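Local coordinates for protein BIS(5'-nucleosyl)-tetraphosphatase (Diadenosine tetraphosphatase), putative (Plasmodium falciparum, PDB 5CFJ) that probably hydrolyses diadenosine tetraphosphate asymmetrically, as a Nudix-family Ap4A hydrolase of the malaria parasite, at residues A[6-14]-A[57-65]; A[67-75]-A[108-116]. One frame throughout, in Å; residues are numbered along the deposited sequence.

Contact 1: residues A[6-14]-A[57-65]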
# COMPACT_ATOMS: atom_id res chain seq x y z
N ILE A 6 -14.26 2.77 10.77
CA ILE A 6 -12.83 2.57 11.02
C ILE A 6 -12.03 3.17 9.87
O ILE A 6 -12.14 2.71 8.74
CB ILE A 6 -12.45 1.09 11.15
CG1 ILE A 6 -13.16 0.44 12.33
CG2 ILE A 6 -10.94 0.93 11.27
CD1 ILE A 6 -12.93 -1.05 12.40
N LYS A 7 -11.22 4.18 10.16
CA LYS A 7 -10.50 4.88 9.11
C LYS A 7 -9.00 4.61 9.14
O LYS A 7 -8.35 4.79 10.17
CB LYS A 7 -10.75 6.38 9.22
CG LYS A 7 -12.21 6.78 9.06
CD LYS A 7 -12.38 8.28 9.17
N ALA A 8 -8.46 4.19 8.01
CA ALA A 8 -7.03 3.94 7.88
C ALA A 8 -6.45 4.69 6.70
O ALA A 8 -7.17 5.14 5.80
CB ALA A 8 -6.76 2.45 7.75
N PHE A 9 -5.13 4.81 6.71
CA PHE A 9 -4.39 5.63 5.78
C PHE A 9 -3.08 4.92 5.47
O PHE A 9 -2.41 4.42 6.38
CB PHE A 9 -4.13 7.02 6.37
CG PHE A 9 -5.39 7.70 6.79
CD1 PHE A 9 -5.94 7.46 8.04
CD2 PHE A 9 -6.08 8.52 5.91
CE1 PHE A 9 -7.13 8.06 8.41
CE2 PHE A 9 -7.27 9.11 6.28
CZ PHE A 9 -7.78 8.88 7.53
N GLY A 10 -2.72 4.86 4.20
CA GLY A 10 -1.50 4.18 3.81
C GLY A 10 -0.85 4.76 2.59
O GLY A 10 -1.43 5.56 1.86
N ILE A 11 0.39 4.34 2.37
CA ILE A 11 1.10 4.70 1.16
C ILE A 11 1.00 3.53 0.20
O ILE A 11 1.40 2.41 0.53
CB ILE A 11 2.58 5.06 1.41
CG1 ILE A 11 2.72 6.26 2.35
CG2 ILE A 11 3.31 5.29 0.08
CD1 ILE A 11 2.23 7.59 1.75
N LEU A 12 0.44 3.77 -0.98
CA LEU A 12 0.54 2.80 -2.07
C LEU A 12 1.90 3.04 -2.71
O LEU A 12 2.07 3.91 -3.57
CB LEU A 12 -0.61 2.96 -3.06
CG LEU A 12 -0.58 1.98 -4.24
CD1 LEU A 12 -0.68 0.55 -3.73
CD2 LEU A 12 -1.71 2.31 -5.21
N LEU A 13 2.88 2.30 -2.22
CA LEU A 13 4.26 2.46 -2.63
C LEU A 13 4.52 1.62 -3.87
O LEU A 13 4.28 0.42 -3.87
CB LEU A 13 5.21 2.07 -1.49
CG LEU A 13 6.69 2.39 -1.72
CD1 LEU A 13 6.90 3.91 -1.79
CD2 LEU A 13 7.53 1.78 -0.61
N CYS A 14 5.00 2.27 -4.93
CA CYS A 14 5.29 1.58 -6.18
C CYS A 14 6.75 1.77 -6.57
O CYS A 14 7.45 2.61 -6.01
CB CYS A 14 4.36 2.07 -7.30
SG CYS A 14 4.69 3.71 -7.95
N GLY A 57 -4.21 12.74 7.04
CA GLY A 57 -4.21 11.40 6.48
C GLY A 57 -2.84 11.03 5.93
O GLY A 57 -2.35 9.92 6.13
N LEU A 58 -2.21 11.98 5.25
CA LEU A 58 -0.90 11.74 4.66
C LEU A 58 0.15 11.49 5.74
O LEU A 58 0.98 10.59 5.60
CB LEU A 58 -0.48 12.92 3.77
CG LEU A 58 0.86 12.77 3.06
CD1 LEU A 58 0.86 11.55 2.15
CD2 LEU A 58 1.18 14.03 2.27
N GLU A 59 0.13 12.27 6.81
CA GLU A 59 1.07 12.04 7.91
C GLU A 59 0.89 10.65 8.50
O GLU A 59 1.87 9.96 8.79
CB GLU A 59 0.91 13.11 8.99
CG GLU A 59 1.53 14.45 8.60
CD GLU A 59 1.21 15.57 9.58
OE1 GLU A 59 0.16 15.52 10.25
OE2 GLU A 59 2.02 16.51 9.68
N THR A 60 -0.36 10.22 8.67
CA THR A 60 -0.62 8.88 9.18
C THR A 60 -0.04 7.84 8.22
O THR A 60 0.64 6.91 8.64
CB THR A 60 -2.12 8.64 9.36
OG1 THR A 60 -2.63 9.53 10.36
CG2 THR A 60 -2.41 7.19 9.76
N ALA A 61 -0.28 8.01 6.93
CA ALA A 61 0.20 7.08 5.93
C ALA A 61 1.73 6.97 5.97
O ALA A 61 2.29 5.87 5.95
CB ALA A 61 -0.27 7.50 4.57
N VAL A 62 2.40 8.12 6.03
CA VAL A 62 3.86 8.14 6.07
C VAL A 62 4.39 7.45 7.33
O VAL A 62 5.30 6.62 7.26
CB VAL A 62 4.38 9.59 6.00
CG1 VAL A 62 5.86 9.65 6.35
CG2 VAL A 62 4.11 10.17 4.61
N ARG A 63 3.80 7.76 8.48
CA ARG A 63 4.25 7.13 9.71
C ARG A 63 4.03 5.62 9.70
O ARG A 63 4.92 4.87 10.07
CB ARG A 63 3.54 7.73 10.92
CG ARG A 63 3.98 7.08 12.23
CD ARG A 63 3.22 7.60 13.46
NE ARG A 63 1.79 7.69 13.19
CZ ARG A 63 0.97 6.65 13.14
NH1 ARG A 63 1.43 5.42 13.34
NH2 ARG A 63 -0.31 6.84 12.85
N GLU A 64 2.85 5.18 9.29
CA GLU A 64 2.57 3.75 9.26
C GLU A 64 3.50 3.02 8.28
O GLU A 64 3.96 1.92 8.56
CB GLU A 64 1.11 3.49 8.90
CG GLU A 64 0.15 3.91 10.00
CD GLU A 64 0.14 2.94 11.16
OE1 GLU A 64 0.47 1.76 10.93
OE2 GLU A 64 -0.22 3.35 12.28
N THR A 65 3.80 3.66 7.16
CA THR A 65 4.72 3.07 6.20
C THR A 65 6.11 2.92 6.82
O THR A 65 6.74 1.87 6.71
CB THR A 65 4.76 3.90 4.92
OG1 THR A 65 3.46 3.83 4.32
CG2 THR A 65 5.80 3.37 3.94
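F9 and I11 reach from strand 6-14 onto helix 57-65, with the backbone of G10 meeting A61 between them. The segment axes approach to 6.0 Å at 65°, and the CA atoms of G10 and A61 lie 4.0 Å apart. A61 CB rests on the strand backbone itself, 3.4 Å from G10 C. The F9 ring is slanted across the first turn of the helix: CD2 lies 3.5 Å from G57 CA, CB touches G57 O, and T60 CG2 comes in beside CB and CD1. H51 stacks on the same ring. T60 turns its methyl to F9, while its OG1 bonds to E55 and H51. In I11, CG1 stands beside the backbone N (chi1 -61°), which brings it 3.2 Å from T65 OG1, the two side chains crossing nearly at right angles; I11 CD1 lies 3.8 Å from A61 CB. T65 OG1 is hydrogen-bonded to A61 O (2.9 Å), a carbonyl that T65 N reaches from the opposite face. The helix starts inside the Nudix box. With no hydrogen bond between strand and helix, the join rests on van der Waals contact, much of it carbon against helix oxygens, and on the smallness of G10, G57 and A61; the T65 hydroxyl is satisfied within its own helix.

Contact 2: residues A[67-75]-A[108-116]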
# COMPACT_ATOMS: atom_id res chain seq x y z
N GLU A 67 6.79 2.69 10.07
CA GLU A 67 6.70 1.67 11.11
C GLU A 67 6.71 0.26 10.52
O GLU A 67 7.33 -0.64 11.08
CB GLU A 67 5.43 1.85 11.93
CG GLU A 67 5.46 3.08 12.82
CD GLU A 67 4.27 3.19 13.74
OE1 GLU A 67 3.65 2.15 14.05
OE2 GLU A 67 3.96 4.33 14.16
N GLU A 68 6.03 0.08 9.40
CA GLU A 68 5.79 -1.26 8.87
C GLU A 68 6.85 -1.73 7.88
O GLU A 68 6.93 -2.92 7.59
CB GLU A 68 4.40 -1.33 8.23
CG GLU A 68 3.32 -1.20 9.28
CD GLU A 68 1.92 -1.15 8.72
OE1 GLU A 68 1.72 -1.17 7.48
OE2 GLU A 68 0.98 -1.09 9.54
N THR A 69 7.67 -0.82 7.36
CA THR A 69 8.66 -1.18 6.35
C THR A 69 10.06 -0.62 6.61
O THR A 69 11.01 -0.98 5.92
CB THR A 69 8.26 -0.70 4.94
OG1 THR A 69 8.36 0.73 4.88
CG2 THR A 69 6.86 -1.13 4.56
N GLY A 70 10.17 0.33 7.54
CA GLY A 70 11.43 1.03 7.76
C GLY A 70 11.75 2.06 6.69
O GLY A 70 12.79 2.71 6.75
N ILE A 71 10.86 2.24 5.72
CA ILE A 71 11.12 3.19 4.64
C ILE A 71 10.50 4.54 4.97
O ILE A 71 9.28 4.64 5.12
CB ILE A 71 10.56 2.67 3.30
CG1 ILE A 71 11.20 1.33 2.94
CG2 ILE A 71 10.78 3.70 2.21
CD1 ILE A 71 10.59 0.68 1.71
N ASN A 72 11.34 5.57 5.08
CA ASN A 72 10.88 6.91 5.39
C ASN A 72 10.59 7.71 4.13
O ASN A 72 10.98 7.31 3.03
CB ASN A 72 11.91 7.64 6.25
CG ASN A 72 11.28 8.57 7.26
OD1 ASN A 72 10.14 9.02 7.08
ND2 ASN A 72 12.01 8.86 8.32
N LYS A 73 9.93 8.85 4.28
CA LYS A 73 9.43 9.59 3.12
C LYS A 73 10.53 10.19 2.26
O LYS A 73 10.28 10.51 1.10
CB LYS A 73 8.46 10.68 3.56
CG LYS A 73 9.07 11.78 4.38
CD LYS A 73 8.06 12.90 4.59
CE LYS A 73 8.66 14.05 5.36
NZ LYS A 73 7.67 15.16 5.52
N ASP A 74 11.74 10.32 2.78
CA ASP A 74 12.83 10.83 1.95
C ASP A 74 13.20 9.82 0.86
O ASP A 74 13.89 10.16 -0.10
CB ASP A 74 14.06 11.16 2.79
CG ASP A 74 14.63 9.94 3.47
OD1 ASP A 74 13.97 9.42 4.40
OD2 ASP A 74 15.73 9.49 3.09
N LYS A 75 12.72 8.58 0.99
CA LYS A 75 13.03 7.53 0.02
C LYS A 75 12.07 7.47 -1.16
O LYS A 75 12.31 6.74 -2.12
CB LYS A 75 13.03 6.16 0.71
CG LYS A 75 14.00 6.05 1.86
CD LYS A 75 15.42 6.35 1.42
CE LYS A 75 16.41 6.04 2.52
NZ LYS A 75 16.16 6.81 3.77
N GLU A 108 15.66 -0.56 -1.92
CA GLU A 108 15.62 -0.20 -0.50
C GLU A 108 15.31 -1.42 0.36
O GLU A 108 14.45 -2.23 0.01
CB GLU A 108 14.58 0.88 -0.24
CG GLU A 108 15.06 2.30 -0.39
CD GLU A 108 16.32 2.58 0.42
OE1 GLU A 108 16.24 2.74 1.66
OE2 GLU A 108 17.39 2.64 -0.19
N ASN A 109 16.01 -1.56 1.48
CA ASN A 109 15.83 -2.70 2.37
C ASN A 109 14.53 -2.60 3.17
O ASN A 109 14.38 -1.73 4.03
CB ASN A 109 17.02 -2.79 3.33
CG ASN A 109 16.96 -4.01 4.25
OD1 ASN A 109 16.43 -5.06 3.89
ND2 ASN A 109 17.52 -3.87 5.44
N VAL A 110 13.58 -3.49 2.89
CA VAL A 110 12.33 -3.53 3.63
C VAL A 110 12.53 -4.24 4.96
O VAL A 110 13.00 -5.37 5.00
CB VAL A 110 11.22 -4.24 2.82
CG1 VAL A 110 9.95 -4.38 3.65
CG2 VAL A 110 10.95 -3.49 1.53
N ILE A 111 12.18 -3.57 6.05
CA ILE A 111 12.32 -4.09 7.40
C ILE A 111 10.95 -4.25 8.01
O ILE A 111 10.29 -3.25 8.30
CB ILE A 111 13.17 -3.16 8.27
CG1 ILE A 111 14.55 -2.96 7.64
CG2 ILE A 111 13.29 -3.72 9.69
CD1 ILE A 111 15.38 -1.88 8.30
N LEU A 112 10.50 -5.49 8.19
CA LEU A 112 9.15 -5.71 8.68
C LEU A 112 9.03 -5.54 10.18
O LEU A 112 10.00 -5.72 10.92
CB LEU A 112 8.67 -7.11 8.28
CG LEU A 112 8.54 -7.35 6.77
CD1 LEU A 112 8.13 -8.78 6.51
CD2 LEU A 112 7.54 -6.37 6.13
N SER A 113 7.83 -5.20 10.63
CA SER A 113 7.51 -5.17 12.06
C SER A 113 6.77 -6.45 12.42
O SER A 113 6.56 -7.30 11.56
CB SER A 113 6.65 -3.95 12.39
OG SER A 113 5.34 -4.11 11.88
N ASP A 114 6.36 -6.58 13.68
CA ASP A 114 5.65 -7.80 14.08
C ASP A 114 4.28 -7.93 13.40
O ASP A 114 3.67 -9.00 13.44
CB ASP A 114 5.50 -7.88 15.60
CG ASP A 114 4.84 -6.65 16.22
OD1 ASP A 114 4.31 -5.80 15.47
OD2 ASP A 114 4.85 -6.55 17.46
N GLU A 115 3.81 -6.86 12.77
CA GLU A 115 2.51 -6.85 12.11
C GLU A 115 2.48 -7.71 10.85
O GLU A 115 1.41 -8.11 10.39
CB GLU A 115 2.11 -5.42 11.78
CG GLU A 115 0.66 -5.24 11.37
CD GLU A 115 0.17 -3.83 11.60
OE1 GLU A 115 1.00 -2.96 11.93
OE2 GLU A 115 -1.05 -3.59 11.46
N HIS A 116 3.65 -7.98 10.28
CA HIS A 116 3.73 -8.72 9.02
C HIS A 116 4.80 -9.78 9.01
O HIS A 116 5.83 -9.64 9.67
CB HIS A 116 3.97 -7.75 7.87
CG HIS A 116 2.90 -6.71 7.73
ND1 HIS A 116 3.04 -5.44 8.24
CD2 HIS A 116 1.67 -6.77 7.18
CE1 HIS A 116 1.94 -4.75 7.98
NE2 HIS A 116 1.09 -5.54 7.34
O HOH W 1 9.75 -1.94 10.63
O HOH W 2 5.46 -4.62 9.18
O HOH W 3 -0.30 -2.94 6.32
O HOH W 4 14.57 2.79 3.76
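The C-terminal end of the Nudix-box helix meets the loop that leads into strand 116-122, and their one direct hydrogen bond runs from I111 N to T69 O: 2.8 Å and nearly straight at the hydrogen (173°), with the donor above the carbonyl plane. Here the chain leaves the helix through G70, whose phi is positive; T69 OG1 takes the N-H of I71 in an ST turn and also bonds to T65 O. Water 1 donates to both E67 O and I111 O, while water 2 donates to E68 O, accepts from S113 N and lies 2.7 Å from H116 ND1, in the plane of the imidazole ring. E64, E67 and E68 are the acidic residues of the REXXEE core of the Nudix box, which in relatives supplies metal ligands. The side chain of E68, extended beyond CG, brings its carboxylate to H116, with OE1 3.6 Å from CE1 and the two planes 70° apart; OE1 itself accepts from K48 N and from water 3. The other oxygen, E68 OE2, is 3.0 Å from E115 OE1, two acceptors with no bond between them, with E64 close as well. S113 OG accepts from E115 N in a second ST turn, within the beta turn S113-H116. At the far end the chi2 bend of K75 (-58°) helps bring CE to 3.4 Å from E108 OE1, and the chi4 bend directs NZ to D74 OD2; E108 OE2 bonds to N105. Between these ends, I71 CD1 packs on V110 CG2 at 4.2 Å.

How the contacts relate
Both contacts use helix 57-69, contact 1 along its N-terminal part and contact 2 at its C-terminal end, with centres about 12 Å apart. Contact 1 lies nearer the centre of the chain, and none of its touching residues is exposed; it sets the helix on the mixed sheet by apolar packing. Contact 2 is more peripheral, with exposed residues among its partners, and joins helix end and loop through a backbone bond and waters, with charged side chains crowded beside them. They meet where L13 CD2 touches I71 CD1 at 4.0 Å and T65 CG2 touches I71 O. A salt bridge from R63 NH1 to E67 OE2 also links the two.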